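Local coordinates for protein ethylbenzene dehydrogenase beta-subunit (Aromatoleum aromaticum, PDB 2IVF) that holds three iron/sulfur (SF4) clusters and one fe3-s4 cluster as the ferredoxin-like iron-sulfur subunit of a three-chain dehydrogenase complex, at residues 43-48 with 200-205; 58-63 with 141-146; 91-96 with 115-120; 234-239 with 338-343; 271-276 with 311-316. All coordinates share one frame; numbering follows the deposited sequence.

In the fold
From the N terminus, the chain passes helix 33-42 and enters the loop of contact 1, which strand 199-202 closes much later in the chain. Inside that long loop, strand 55-59 opens contact 2, closed by strand 141-149. Inside contact 2 in turn lies contact 3, whose short loop carries helix 99-104. Contacts 4 and 5 come after these three have closed. Residues 234-239 open contact 4, which closes only near the C terminus. Contact 5 falls within it and joins strand 270-273 to helix 306-321. Contacts 4 and 5 reach the same mixed sheet. Contacts 2 and 5 touch directly, where F145 packs on P275. Contacts 1 and 3 lie opposite contact 5 about the chain's centre.

Contact 1: 43-48 with 200-205; sequences TKRPGT and YFNPVS
N202 OD1 is gripped by two backbone N-H groups of its own segment and also lies against G47, 3.2 Å from G47 CA. V204 N bonds to N202 OD1 at 2.9 Å from within the carbonyl plane. S205 N comes from above that plane. These bonds make an Asx turn and an Asx motif, which lead the chain out of strand 199-202 toward its antiparallel partner 207-210. G47 belongs to a type II beta turn from R45 to T48. Both T48 N and T48 OG1 donate to R45 O, the hydroxyl at 2.6 Å. No hydrogen bond joins the two segments directly. Instead N202 CA makes a CH...O contact of 3.3 Å with G47 O. N202 CG is anti to its backbone N (chi1 177°), which places it close to G47 O. E209 ties the two sides together: it accepts from N202 ND2 and forms a salt bridge with R45, whose guanidinium also donates to W42 O. V204 CG2 presses tightly on G47 CA, at 3.4 Å.

Contact 2: 58-63 with 141-146; sequences TYPGKG and NPFFFY
Y59 and F145 are a hydrogen-bonded pair of a three-stranded antiparallel sheet in which 141-149 is the central strand. Y59 N donates to F145 O at 2.8 Å in a nearly straight bond (173°). F145 N returns a bond to Y59 O at 3.0 Å. Y59 O also receives a CH...O contact from F144 CA, again at 3.0 Å. T58 and Y146, the next pair, are non-hydrogen-bonded. T58 OG1 lies at the edge of the Y146 ring, 3.3 Å from Y146 CE1, and accepts from D133 N. Y146 OH bonds to D133 OD1 and to R851 of the alpha-subunit, so D133 serves both side chains of the pair. On the other face of the sheet, F145 CG sits between its backbone N and carbonyl carbon (chi1 56°). Y59 CB then lies over one face of the F145 ring, 4.1 Å from its centroid. A cis peptide leads into P60, whose side chain crosses that of F143 at about a right angle, with P60 CD 3.5 Å from F143 CE2.

Contact 3: 91-96 with 115-120; sequences SGDDFQ and PTSKST
Q96 and T116 form a single antiparallel bridge between two otherwise irregular segments. Q96 N donates to T116 O at 2.9 Å, and T116 N donates to Q96 O at 2.8 Å. The directions of the touching parts, 93 to 96 and 115 to 119, differ by 128°. Beyond the bridge, the carboxylate of D93 takes over. D93 OD1 receives K118 N on its syn lone pair at 2.7 Å and D94 N on its anti lone pair. D93 OD2 uses its syn lone pair for S117 OG, at 2.6 Å. S117 OG in turn accepts from S119 N and T120 N, an ST turn and ST motif, which probably keep the hydroxyl directed at D93. The extended K118 chain lies beside D94, and its NZ forms a weak salt bridge of 3.4 Å with D94 OD2. The Q96 side chain crosses that of K118, and its NE2 donates to D94 O at 2.7 Å. F95 lies alongside P115, with F95 CD2 3.6 Å from P115 CB. R866 of the alpha-subunit donates to F95 O. Strand 79-80 precedes segment 91-96, and the chain runs on from segment 115-120 toward strand 136-138, so the contact closes the base of the excursion that carries helix 99-104.

Contact 4: 234-239 with 338-343; sequences VRAFGY and SDRFGG. With SF4 (iron/sulfur cluster), chain T.
R340 and R235 meet at the edge of a mixed four-stranded sheet. Strand 235-239 is outermost in this chain; V234, A236 and G238 bond to strand 19-24 on one side, and the C-terminal loop 338-343 lies along the other. Two direct hydrogen bonds join the segments. R340 NE donates to R235 O at 2.9 Å, almost straight (168°). The oxygen lies in the guanidinium plane, but the donor stands above the carbonyl plane. The bend at chi3 of R340 (66°) places NE there, and R340 NH1 is held by L332 O. F237 N donates to R340 O, also at 2.9 Å. A water extends the link by accepting from Y239 N at 3.0 Å and donating to G342 O. Weaker CH...O contacts come next, with A236 CA 3.1 Å from R340 O. G342 has no side chain, and a CB would clash with F237 O and G238 CA; its CA lies 4.2 Å from G238 CA. Apolar contact is slight: F237 CB touches the F341 ring at CD1. V234, just before the strand, and R235, its first residue, belong to an iron/sulfur cluster pocket. V234 CG2 lies 3.8 Å from cluster atom S2. R235 is fixed by N227 at NH1 and by N54 at NH2. The edge of its guanidinium faces the cluster, with R235 NE 3.3 Å from S4.

Contact 5: 271-276 with 311-316; sequences YYVPPM and AVLHTE. With PO4 (phosphate ion), chain P.
The H314 imidazole carries M276 SD over one face, a sulfur-aromatic contact of 4.2 Å to the ring centroid. M276 CG adds to it, 3.7 Å from H314 NE2. SD is anti to CA in M276 (chi2 174°), which places the sulfur over the ring; the two side chains slide past each other in opposite directions. Polar partners sit at the ring edge. H314 ND1 donates to O2 of a phosphate ion, probably from the crystallisation liquor, at 2.4 Å, a length so short that it is doubtful. R317 and R321 also bond this ion. At the other nitrogen, a water lies 2.6 Å from H314 NE2 and donates to M276 O. The contact joins helix 306-321 to the end of strand 270-273, an inner strand of the mixed sheet, and to the P274-P275 segment that follows. L313 CD1 lies 3.9 Å from V273 CG1 and 4.1 Å from M276 CG. L332 of helix 327-333 also touches L313. P274 O lies 3.7 Å from L313 CD1 and is bonded by N26 ND2.

Contact 1: 43-48 with 200-205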
# COMPACT_ATOMS: atom_id res chain seq x y z
N THR B 43 -0.41 -16.19 12.64
CA THR B 43 -1.17 -15.46 13.66
C THR B 43 -2.53 -15.01 13.19
O THR B 43 -2.94 -13.89 13.43
CB THR B 43 -0.37 -14.27 14.31
OG1 THR B 43 0.03 -13.32 13.31
CG2 THR B 43 0.85 -14.80 15.00
N LYS B 44 -3.23 -15.94 12.59
CA LYS B 44 -4.65 -15.79 12.33
C LYS B 44 -5.53 -16.76 13.13
O LYS B 44 -6.73 -16.82 12.93
CB LYS B 44 -4.91 -15.93 10.82
CG LYS B 44 -4.50 -14.71 10.10
CD LYS B 44 -4.51 -14.87 8.58
CE LYS B 44 -5.85 -15.15 8.00
NZ LYS B 44 -5.69 -15.31 6.51
N ARG B 45 -4.91 -17.54 14.02
CA ARG B 45 -5.60 -18.44 14.91
C ARG B 45 -6.29 -17.66 16.03
O ARG B 45 -5.79 -16.62 16.44
CB ARG B 45 -4.57 -19.39 15.54
CG ARG B 45 -3.88 -20.29 14.54
CD ARG B 45 -2.81 -21.12 15.19
NE ARG B 45 -1.59 -20.35 15.34
CZ ARG B 45 -1.07 -20.00 16.51
NH1 ARG B 45 -1.62 -20.38 17.66
NH2 ARG B 45 0.04 -19.28 16.52
N PRO B 46 -7.45 -18.13 16.51
CA PRO B 46 -8.11 -17.46 17.65
C PRO B 46 -7.14 -17.25 18.82
O PRO B 46 -6.40 -18.16 19.20
CB PRO B 46 -9.23 -18.43 18.04
CG PRO B 46 -9.51 -19.21 16.81
CD PRO B 46 -8.24 -19.28 16.02
N GLY B 47 -7.11 -16.03 19.34
CA GLY B 47 -6.20 -15.69 20.40
C GLY B 47 -4.83 -15.19 19.98
O GLY B 47 -4.07 -14.79 20.82
N THR B 48 -4.52 -15.18 18.67
CA THR B 48 -3.23 -14.66 18.14
C THR B 48 -3.40 -13.40 17.26
O THR B 48 -2.43 -12.83 16.78
CB THR B 48 -2.54 -15.72 17.28
OG1 THR B 48 -3.31 -15.93 16.08
CG2 THR B 48 -2.35 -17.08 18.07
N TYR B 200 3.82 -12.70 23.61
CA TYR B 200 2.45 -12.22 23.54
C TYR B 200 1.48 -13.25 24.11
O TYR B 200 1.48 -14.41 23.70
CB TYR B 200 2.03 -11.94 22.08
CG TYR B 200 2.98 -11.04 21.34
CD1 TYR B 200 2.80 -9.67 21.36
CD2 TYR B 200 4.11 -11.56 20.72
CE1 TYR B 200 3.74 -8.82 20.74
CE2 TYR B 200 5.03 -10.72 20.10
CZ TYR B 200 4.85 -9.37 20.10
OH TYR B 200 5.76 -8.53 19.47
N PHE B 201 0.61 -12.82 25.00
CA PHE B 201 -0.36 -13.70 25.58
C PHE B 201 -1.43 -14.04 24.57
O PHE B 201 -1.91 -13.17 23.85
CB PHE B 201 -1.01 -13.05 26.79
CG PHE B 201 -1.88 -13.97 27.57
CD1 PHE B 201 -1.41 -15.21 28.02
CD2 PHE B 201 -3.16 -13.59 27.92
CE1 PHE B 201 -2.22 -16.03 28.74
CE2 PHE B 201 -3.96 -14.39 28.67
CZ PHE B 201 -3.49 -15.63 29.09
N ASN B 202 -1.80 -15.32 24.54
CA ASN B 202 -2.94 -15.83 23.75
C ASN B 202 -4.04 -16.12 24.78
O ASN B 202 -3.96 -17.08 25.54
CB ASN B 202 -2.52 -17.07 22.98
CG ASN B 202 -3.63 -17.70 22.20
OD1 ASN B 202 -4.79 -17.62 22.58
ND2 ASN B 202 -3.28 -18.33 21.08
N PRO B 203 -5.04 -15.25 24.85
CA PRO B 203 -6.09 -15.38 25.84
C PRO B 203 -7.06 -16.50 25.57
O PRO B 203 -7.87 -16.78 26.42
CB PRO B 203 -6.80 -14.03 25.78
CG PRO B 203 -6.53 -13.50 24.48
CD PRO B 203 -5.22 -14.06 24.01
N VAL B 204 -7.00 -17.10 24.38
CA VAL B 204 -7.79 -18.28 24.06
C VAL B 204 -7.13 -19.56 24.60
O VAL B 204 -7.75 -20.31 25.37
CB VAL B 204 -8.04 -18.33 22.55
CG1 VAL B 204 -8.84 -19.53 22.15
CG2 VAL B 204 -8.83 -17.03 22.14
N SER B 205 -5.89 -19.82 24.21
CA SER B 205 -5.14 -20.93 24.80
C SER B 205 -4.72 -20.66 26.23
O SER B 205 -4.45 -21.59 26.98
CB SER B 205 -3.90 -21.22 23.96
OG SER B 205 -3.07 -20.06 23.87

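Contact 2: 58-63 with 141-146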
# COMPACT_ATOMS: atom_id res chain seq x y z
N THR B 58 6.89 3.23 12.78
CA THR B 58 7.66 4.40 12.38
C THR B 58 8.48 4.83 13.60
O THR B 58 8.02 4.74 14.75
CB THR B 58 6.74 5.52 11.83
OG1 THR B 58 6.04 5.02 10.66
CG2 THR B 58 7.52 6.83 11.47
N TYR B 59 9.72 5.20 13.36
CA TYR B 59 10.59 5.72 14.42
C TYR B 59 11.08 7.12 14.06
O TYR B 59 11.41 7.35 12.86
CB TYR B 59 11.76 4.76 14.70
CG TYR B 59 12.42 5.14 16.00
CD1 TYR B 59 12.03 4.56 17.19
CD2 TYR B 59 13.32 6.20 16.04
CE1 TYR B 59 12.57 4.98 18.40
CE2 TYR B 59 13.89 6.59 17.23
CZ TYR B 59 13.47 5.99 18.42
OH TYR B 59 14.00 6.38 19.62
N PRO B 60 11.12 8.07 15.06
CA PRO B 60 10.56 8.03 16.42
C PRO B 60 9.10 7.66 16.43
O PRO B 60 8.33 8.08 15.51
CB PRO B 60 10.65 9.49 16.90
CG PRO B 60 11.70 10.07 16.10
CD PRO B 60 11.91 9.29 14.87
N GLY B 61 8.71 6.92 17.46
CA GLY B 61 7.31 6.55 17.65
C GLY B 61 7.21 5.78 18.96
O GLY B 61 8.20 5.63 19.67
N LYS B 62 6.01 5.31 19.26
CA LYS B 62 5.78 4.56 20.51
C LYS B 62 6.20 3.08 20.36
O LYS B 62 6.37 2.38 21.36
CB LYS B 62 4.34 4.69 20.97
CG LYS B 62 3.99 6.13 21.40
CD LYS B 62 2.62 6.23 21.96
CE LYS B 62 2.20 7.68 22.20
NZ LYS B 62 0.85 7.58 22.82
N GLY B 63 6.41 2.65 19.12
CA GLY B 63 6.82 1.30 18.84
C GLY B 63 5.70 0.31 19.07
O GLY B 63 4.50 0.66 19.08
N ASN B 141 13.38 20.13 9.18
CA ASN B 141 14.18 18.96 9.46
C ASN B 141 13.44 17.85 10.19
O ASN B 141 13.96 17.30 11.16
CB ASN B 141 15.42 19.33 10.29
CG ASN B 141 16.40 20.16 9.51
OD1 ASN B 141 16.81 19.75 8.45
ND2 ASN B 141 16.73 21.37 10.02
N PRO B 142 12.27 17.45 9.69
CA PRO B 142 11.62 16.30 10.29
C PRO B 142 12.49 15.06 9.97
O PRO B 142 13.25 15.06 9.02
CB PRO B 142 10.26 16.25 9.56
CG PRO B 142 10.58 16.79 8.20
CD PRO B 142 11.56 17.92 8.48
N PHE B 143 12.43 14.03 10.80
CA PHE B 143 13.06 12.78 10.43
C PHE B 143 12.26 11.59 10.93
O PHE B 143 11.53 11.68 11.92
CB PHE B 143 14.46 12.74 10.95
CG PHE B 143 14.53 12.71 12.42
CD1 PHE B 143 14.53 13.88 13.15
CD2 PHE B 143 14.55 11.51 13.08
CE1 PHE B 143 14.61 13.86 14.52
CE2 PHE B 143 14.62 11.50 14.50
CZ PHE B 143 14.62 12.66 15.18
N PHE B 144 12.36 10.50 10.18
CA PHE B 144 11.73 9.26 10.55
C PHE B 144 12.31 8.21 9.60
O PHE B 144 12.86 8.54 8.55
CB PHE B 144 10.21 9.32 10.34
CG PHE B 144 9.81 9.39 8.90
CD1 PHE B 144 9.57 8.25 8.18
CD2 PHE B 144 9.66 10.63 8.25
CE1 PHE B 144 9.25 8.31 6.81
CE2 PHE B 144 9.32 10.69 6.92
CZ PHE B 144 9.12 9.51 6.19
N PHE B 145 12.17 6.96 10.02
CA PHE B 145 12.50 5.78 9.24
C PHE B 145 11.60 4.69 9.80
O PHE B 145 10.92 4.92 10.80
CB PHE B 145 13.99 5.42 9.37
CG PHE B 145 14.47 5.22 10.75
CD1 PHE B 145 14.99 6.29 11.48
CD2 PHE B 145 14.43 3.97 11.36
CE1 PHE B 145 15.46 6.13 12.75
CE2 PHE B 145 14.87 3.81 12.65
CZ PHE B 145 15.42 4.90 13.35
N TYR B 146 11.60 3.51 9.16
CA TYR B 146 10.73 2.43 9.55
C TYR B 146 11.52 1.36 10.25
O TYR B 146 12.68 1.06 9.86
CB TYR B 146 10.00 1.89 8.34
CG TYR B 146 9.18 2.96 7.65
CD1 TYR B 146 8.03 3.45 8.25
CD2 TYR B 146 9.54 3.46 6.40
CE1 TYR B 146 7.27 4.44 7.65
CE2 TYR B 146 8.75 4.45 5.74
CZ TYR B 146 7.61 4.91 6.39
OH TYR B 146 6.84 5.87 5.77

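Contact 3: 91-96 with 115-120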
# COMPACT_ATOMS: atom_id res chain seq x y z
N SER B 91 -0.87 -3.84 22.44
CA SER B 91 -0.43 -4.86 21.54
C SER B 91 -1.06 -4.72 20.17
O SER B 91 -1.01 -5.63 19.34
CB SER B 91 -0.72 -6.24 22.15
OG SER B 91 -0.10 -6.31 23.43
N GLY B 92 -1.70 -3.58 19.93
CA GLY B 92 -2.18 -3.24 18.60
C GLY B 92 -3.66 -3.51 18.37
O GLY B 92 -4.18 -3.19 17.31
N ASP B 93 -4.32 -4.12 19.36
CA ASP B 93 -5.75 -4.36 19.34
C ASP B 93 -6.01 -5.39 18.25
O ASP B 93 -5.08 -6.01 17.76
CB ASP B 93 -6.52 -3.07 19.05
CG ASP B 93 -7.93 -3.02 19.71
OD1 ASP B 93 -8.74 -3.96 19.49
OD2 ASP B 93 -8.20 -2.02 20.42
N ASP B 94 -7.27 -5.57 17.89
CA ASP B 94 -7.68 -6.50 16.83
C ASP B 94 -8.99 -5.89 16.33
O ASP B 94 -10.11 -6.34 16.67
CB ASP B 94 -7.85 -7.91 17.38
CG ASP B 94 -8.41 -8.89 16.36
OD1 ASP B 94 -8.21 -8.69 15.16
OD2 ASP B 94 -9.05 -9.87 16.79
N PHE B 95 -8.84 -4.82 15.55
CA PHE B 95 -9.98 -3.99 15.20
C PHE B 95 -11.06 -4.81 14.52
O PHE B 95 -10.77 -5.61 13.64
CB PHE B 95 -9.59 -2.88 14.25
CG PHE B 95 -8.77 -1.78 14.86
CD1 PHE B 95 -8.55 -1.68 16.23
CD2 PHE B 95 -8.21 -0.81 14.03
CE1 PHE B 95 -7.79 -0.68 16.74
CE2 PHE B 95 -7.45 0.20 14.57
CZ PHE B 95 -7.25 0.25 15.91
N GLN B 96 -12.29 -4.62 14.95
CA GLN B 96 -13.45 -5.21 14.30
C GLN B 96 -14.05 -4.15 13.40
O GLN B 96 -14.02 -2.96 13.73
CB GLN B 96 -14.44 -5.61 15.36
CG GLN B 96 -13.76 -6.49 16.48
CD GLN B 96 -13.34 -7.81 15.91
OE1 GLN B 96 -14.17 -8.57 15.40
NE2 GLN B 96 -12.04 -8.11 15.95
N PRO B 115 -13.41 1.20 12.32
CA PRO B 115 -12.99 0.20 13.31
C PRO B 115 -13.62 0.36 14.66
O PRO B 115 -14.08 1.46 15.01
CB PRO B 115 -11.48 0.45 13.41
CG PRO B 115 -11.36 1.92 13.15
CD PRO B 115 -12.38 2.24 12.13
N THR B 116 -13.62 -0.74 15.41
CA THR B 116 -14.10 -0.79 16.78
C THR B 116 -13.02 -1.61 17.51
O THR B 116 -12.61 -2.66 17.02
CB THR B 116 -15.45 -1.52 16.89
OG1 THR B 116 -16.43 -0.82 16.12
CG2 THR B 116 -15.94 -1.63 18.35
N SER B 117 -12.58 -1.13 18.68
CA SER B 117 -11.60 -1.86 19.49
C SER B 117 -12.18 -3.17 19.99
O SER B 117 -13.31 -3.22 20.47
CB SER B 117 -11.12 -1.02 20.69
OG SER B 117 -10.43 -1.83 21.65
N LYS B 118 -11.37 -4.23 19.92
CA LYS B 118 -11.76 -5.50 20.49
C LYS B 118 -11.64 -5.48 22.03
O LYS B 118 -12.24 -6.28 22.71
CB LYS B 118 -10.93 -6.65 19.92
CG LYS B 118 -11.67 -7.99 20.04
CD LYS B 118 -11.02 -9.15 19.26
CE LYS B 118 -11.96 -10.36 19.26
NZ LYS B 118 -11.35 -11.60 18.65
N SER B 119 -10.89 -4.53 22.56
CA SER B 119 -10.70 -4.39 23.99
C SER B 119 -11.83 -3.60 24.65
O SER B 119 -12.40 -4.07 25.62
CB SER B 119 -9.34 -3.73 24.26
OG SER B 119 -9.03 -3.65 25.65
N THR B 120 -12.13 -2.42 24.13
CA THR B 120 -13.14 -1.55 24.72
C THR B 120 -14.52 -1.67 24.10
O THR B 120 -15.49 -1.12 24.64
CB THR B 120 -12.80 -0.07 24.55
OG1 THR B 120 -12.80 0.27 23.16
CG2 THR B 120 -11.45 0.27 25.19

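Contact 4: 234-239 with 338-343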
# COMPACT_ATOMS: atom_id res chain seq x y z
N VAL B 234 15.69 -5.85 2.22
CA VAL B 234 16.24 -5.25 3.43
C VAL B 234 16.89 -6.27 4.33
O VAL B 234 17.71 -5.94 5.18
CB VAL B 234 15.01 -4.63 4.13
CG1 VAL B 234 15.16 -4.42 5.58
CG2 VAL B 234 14.53 -3.46 3.30
N ARG B 235 16.46 -7.52 4.17
CA ARG B 235 16.66 -8.54 5.16
C ARG B 235 17.72 -9.54 4.72
O ARG B 235 17.72 -9.99 3.60
CB ARG B 235 15.37 -9.32 5.32
CG ARG B 235 14.13 -8.56 5.71
CD ARG B 235 14.23 -8.09 7.08
NE ARG B 235 12.96 -7.58 7.54
CZ ARG B 235 12.15 -8.20 8.42
NH1 ARG B 235 12.44 -9.37 8.94
NH2 ARG B 235 11.03 -7.60 8.78
N ALA B 236 18.64 -9.87 5.60
CA ALA B 236 19.50 -11.01 5.39
C ALA B 236 19.39 -11.95 6.57
O ALA B 236 19.03 -11.56 7.68
CB ALA B 236 20.99 -10.55 5.18
N PHE B 237 19.72 -13.21 6.31
CA PHE B 237 19.40 -14.25 7.25
C PHE B 237 20.49 -15.30 7.16
O PHE B 237 21.00 -15.60 6.08
CB PHE B 237 18.08 -14.92 6.87
CG PHE B 237 17.65 -16.01 7.83
CD1 PHE B 237 17.43 -15.72 9.15
CD2 PHE B 237 17.46 -17.33 7.40
CE1 PHE B 237 17.02 -16.73 10.04
CE2 PHE B 237 17.04 -18.32 8.27
CZ PHE B 237 16.83 -18.04 9.58
N GLY B 238 20.81 -15.89 8.30
CA GLY B 238 21.71 -17.02 8.29
C GLY B 238 22.31 -17.28 9.64
O GLY B 238 21.91 -16.66 10.60
N TYR B 239 23.31 -18.16 9.67
CA TYR B 239 24.04 -18.47 10.90
C TYR B 239 25.16 -17.46 11.10
O TYR B 239 25.97 -17.22 10.20
CB TYR B 239 24.64 -19.84 10.84
CG TYR B 239 23.61 -20.94 10.85
CD1 TYR B 239 22.95 -21.31 12.04
CD2 TYR B 239 23.29 -21.61 9.70
CE1 TYR B 239 22.01 -22.34 12.04
CE2 TYR B 239 22.38 -22.65 9.71
CZ TYR B 239 21.76 -23.01 10.86
OH TYR B 239 20.84 -24.03 10.80
N SER B 338 18.77 -14.19 -3.68
CA SER B 338 18.82 -15.40 -2.85
C SER B 338 20.10 -15.43 -2.02
O SER B 338 20.19 -16.18 -1.04
CB SER B 338 18.70 -16.66 -3.68
OG SER B 338 19.78 -16.72 -4.61
N ASP B 339 21.10 -14.64 -2.41
CA ASP B 339 22.37 -14.62 -1.64
C ASP B 339 22.19 -14.00 -0.25
O ASP B 339 23.09 -14.10 0.56
CB ASP B 339 23.45 -13.79 -2.37
CG ASP B 339 24.12 -14.54 -3.52
OD1 ASP B 339 23.94 -15.74 -3.70
OD2 ASP B 339 24.82 -13.87 -4.27
N ARG B 340 21.06 -13.34 -0.00
CA ARG B 340 20.82 -12.71 1.30
C ARG B 340 20.50 -13.71 2.40
O ARG B 340 20.50 -13.35 3.56
CB ARG B 340 19.67 -11.71 1.19
CG ARG B 340 20.01 -10.58 0.21
CD ARG B 340 19.15 -9.39 0.30
NE ARG B 340 19.28 -8.66 1.54
CZ ARG B 340 19.97 -7.53 1.74
NH1 ARG B 340 20.69 -6.96 0.79
NH2 ARG B 340 19.95 -6.98 2.92
N PHE B 341 20.25 -14.97 2.04
CA PHE B 341 19.58 -15.89 2.98
C PHE B 341 20.41 -16.97 3.57
O PHE B 341 19.88 -17.89 4.12
CB PHE B 341 18.33 -16.45 2.36
CG PHE B 341 17.39 -15.37 1.92
CD1 PHE B 341 16.64 -14.68 2.85
CD2 PHE B 341 17.34 -14.96 0.61
CE1 PHE B 341 15.82 -13.65 2.49
CE2 PHE B 341 16.49 -13.92 0.22
CZ PHE B 341 15.74 -13.25 1.16
N GLY B 342 21.72 -16.90 3.42
CA GLY B 342 22.59 -17.73 4.22
C GLY B 342 22.44 -19.22 3.97
O GLY B 342 22.61 -20.02 4.90
N GLY B 343 22.10 -19.57 2.73
CA GLY B 343 21.85 -20.94 2.31
C GLY B 343 20.43 -21.45 2.51
O GLY B 343 20.10 -22.54 2.04
FE1 SF4 T . 10.61 -2.94 5.61
FE2 SF4 T . 9.15 -5.19 6.18
FE3 SF4 T . 10.90 -5.13 4.14
FE4 SF4 T . 8.60 -3.74 3.85
S1 SF4 T . 8.78 -5.98 4.07
S2 SF4 T . 10.72 -3.05 3.32
S3 SF4 T . 8.36 -3.04 6.01
S4 SF4 T . 11.40 -4.92 6.39
O HOH W 1 24.14 -19.29 7.05

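Contact 5: 271-276 with 311-316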
# COMPACT_ATOMS: atom_id res chain seq x y z
N TYR B 271 20.17 -7.65 13.96
CA TYR B 271 21.13 -6.56 13.82
C TYR B 271 20.66 -5.63 12.72
O TYR B 271 20.21 -6.08 11.68
CB TYR B 271 22.53 -7.08 13.56
CG TYR B 271 22.99 -8.05 14.62
CD1 TYR B 271 22.60 -9.39 14.60
CD2 TYR B 271 23.82 -7.63 15.66
CE1 TYR B 271 23.01 -10.27 15.61
CE2 TYR B 271 24.22 -8.48 16.65
CZ TYR B 271 23.84 -9.80 16.62
OH TYR B 271 24.30 -10.57 17.63
N TYR B 272 20.82 -4.35 12.97
CA TYR B 272 20.25 -3.32 12.14
C TYR B 272 21.35 -2.45 11.54
O TYR B 272 22.28 -2.05 12.24
CB TYR B 272 19.35 -2.43 12.98
CG TYR B 272 18.10 -3.12 13.43
CD1 TYR B 272 18.11 -3.87 14.62
CD2 TYR B 272 16.91 -2.99 12.74
CE1 TYR B 272 16.96 -4.48 15.05
CE2 TYR B 272 15.78 -3.63 13.13
CZ TYR B 272 15.79 -4.37 14.28
OH TYR B 272 14.65 -4.99 14.72
N VAL B 273 21.29 -2.24 10.24
CA VAL B 273 22.12 -1.21 9.56
C VAL B 273 21.39 0.11 9.77
O VAL B 273 20.24 0.30 9.31
CB VAL B 273 22.32 -1.47 8.06
CG1 VAL B 273 23.30 -0.45 7.48
CG2 VAL B 273 22.83 -2.92 7.81
N PRO B 274 22.04 1.05 10.49
CA PRO B 274 21.32 2.26 10.83
C PRO B 274 21.14 3.14 9.59
O PRO B 274 21.94 3.09 8.64
CB PRO B 274 22.23 2.92 11.88
CG PRO B 274 23.59 2.49 11.55
CD PRO B 274 23.41 1.05 11.05
N PRO B 275 20.11 4.01 9.64
CA PRO B 275 19.79 4.85 8.53
C PRO B 275 20.71 6.03 8.41
O PRO B 275 20.97 6.73 9.40
CB PRO B 275 18.36 5.31 8.85
CG PRO B 275 18.29 5.38 10.30
CD PRO B 275 19.22 4.25 10.79
N MET B 276 21.16 6.27 7.20
CA MET B 276 21.97 7.45 6.86
C MET B 276 21.12 8.72 6.95
O MET B 276 21.58 9.74 7.49
CB MET B 276 22.54 7.29 5.45
CG MET B 276 23.56 6.16 5.31
SD MET B 276 24.07 5.89 3.60
CE MET B 276 22.59 5.21 2.85
N ALA B 311 29.82 6.47 9.19
CA ALA B 311 31.01 6.91 8.49
C ALA B 311 31.48 5.85 7.46
O ALA B 311 31.91 6.19 6.36
CB ALA B 311 32.09 7.27 9.47
N VAL B 312 31.39 4.58 7.85
CA VAL B 312 31.75 3.43 7.01
C VAL B 312 30.77 3.40 5.82
O VAL B 312 31.19 3.22 4.68
CB VAL B 312 31.69 2.13 7.82
CG1 VAL B 312 31.85 0.85 6.90
CG2 VAL B 312 32.75 2.14 8.91
N LEU B 313 29.48 3.53 6.08
CA LEU B 313 28.49 3.51 5.01
C LEU B 313 28.79 4.60 4.00
O LEU B 313 28.74 4.36 2.80
CB LEU B 313 27.09 3.69 5.53
CG LEU B 313 26.52 2.52 6.36
CD1 LEU B 313 25.25 2.89 7.04
CD2 LEU B 313 26.30 1.30 5.45
N HIS B 314 29.09 5.80 4.48
CA HIS B 314 29.35 6.90 3.57
C HIS B 314 30.63 6.68 2.83
O HIS B 314 30.69 6.95 1.64
CB HIS B 314 29.26 8.22 4.30
CG HIS B 314 27.86 8.59 4.67
ND1 HIS B 314 26.91 8.96 3.72
CD2 HIS B 314 27.21 8.58 5.86
CE1 HIS B 314 25.76 9.19 4.33
NE2 HIS B 314 25.91 8.96 5.62
N THR B 315 31.66 6.14 3.51
CA THR B 315 32.94 5.94 2.85
C THR B 315 32.78 4.89 1.75
O THR B 315 33.24 5.07 0.60
CB THR B 315 34.00 5.49 3.85
OG1 THR B 315 34.19 6.57 4.76
CG2 THR B 315 35.34 5.23 3.19
N GLU B 316 32.11 3.81 2.09
CA GLU B 316 32.00 2.68 1.17
C GLU B 316 31.15 3.07 -0.02
O GLU B 316 31.44 2.69 -1.16
CB GLU B 316 31.44 1.47 1.88
CG GLU B 316 32.48 0.81 2.81
CD GLU B 316 33.81 0.55 2.15
OE1 GLU B 316 33.84 0.10 1.00
OE2 GLU B 316 34.86 0.79 2.78
P PO4 P . 28.26 9.58 0.59
O1 PO4 P . 29.30 8.52 0.21
O2 PO4 P . 27.11 8.86 1.31
O3 PO4 P . 28.87 10.64 1.50
O4 PO4 P . 27.75 10.23 -0.68
O HOH W 2 24.44 9.80 7.53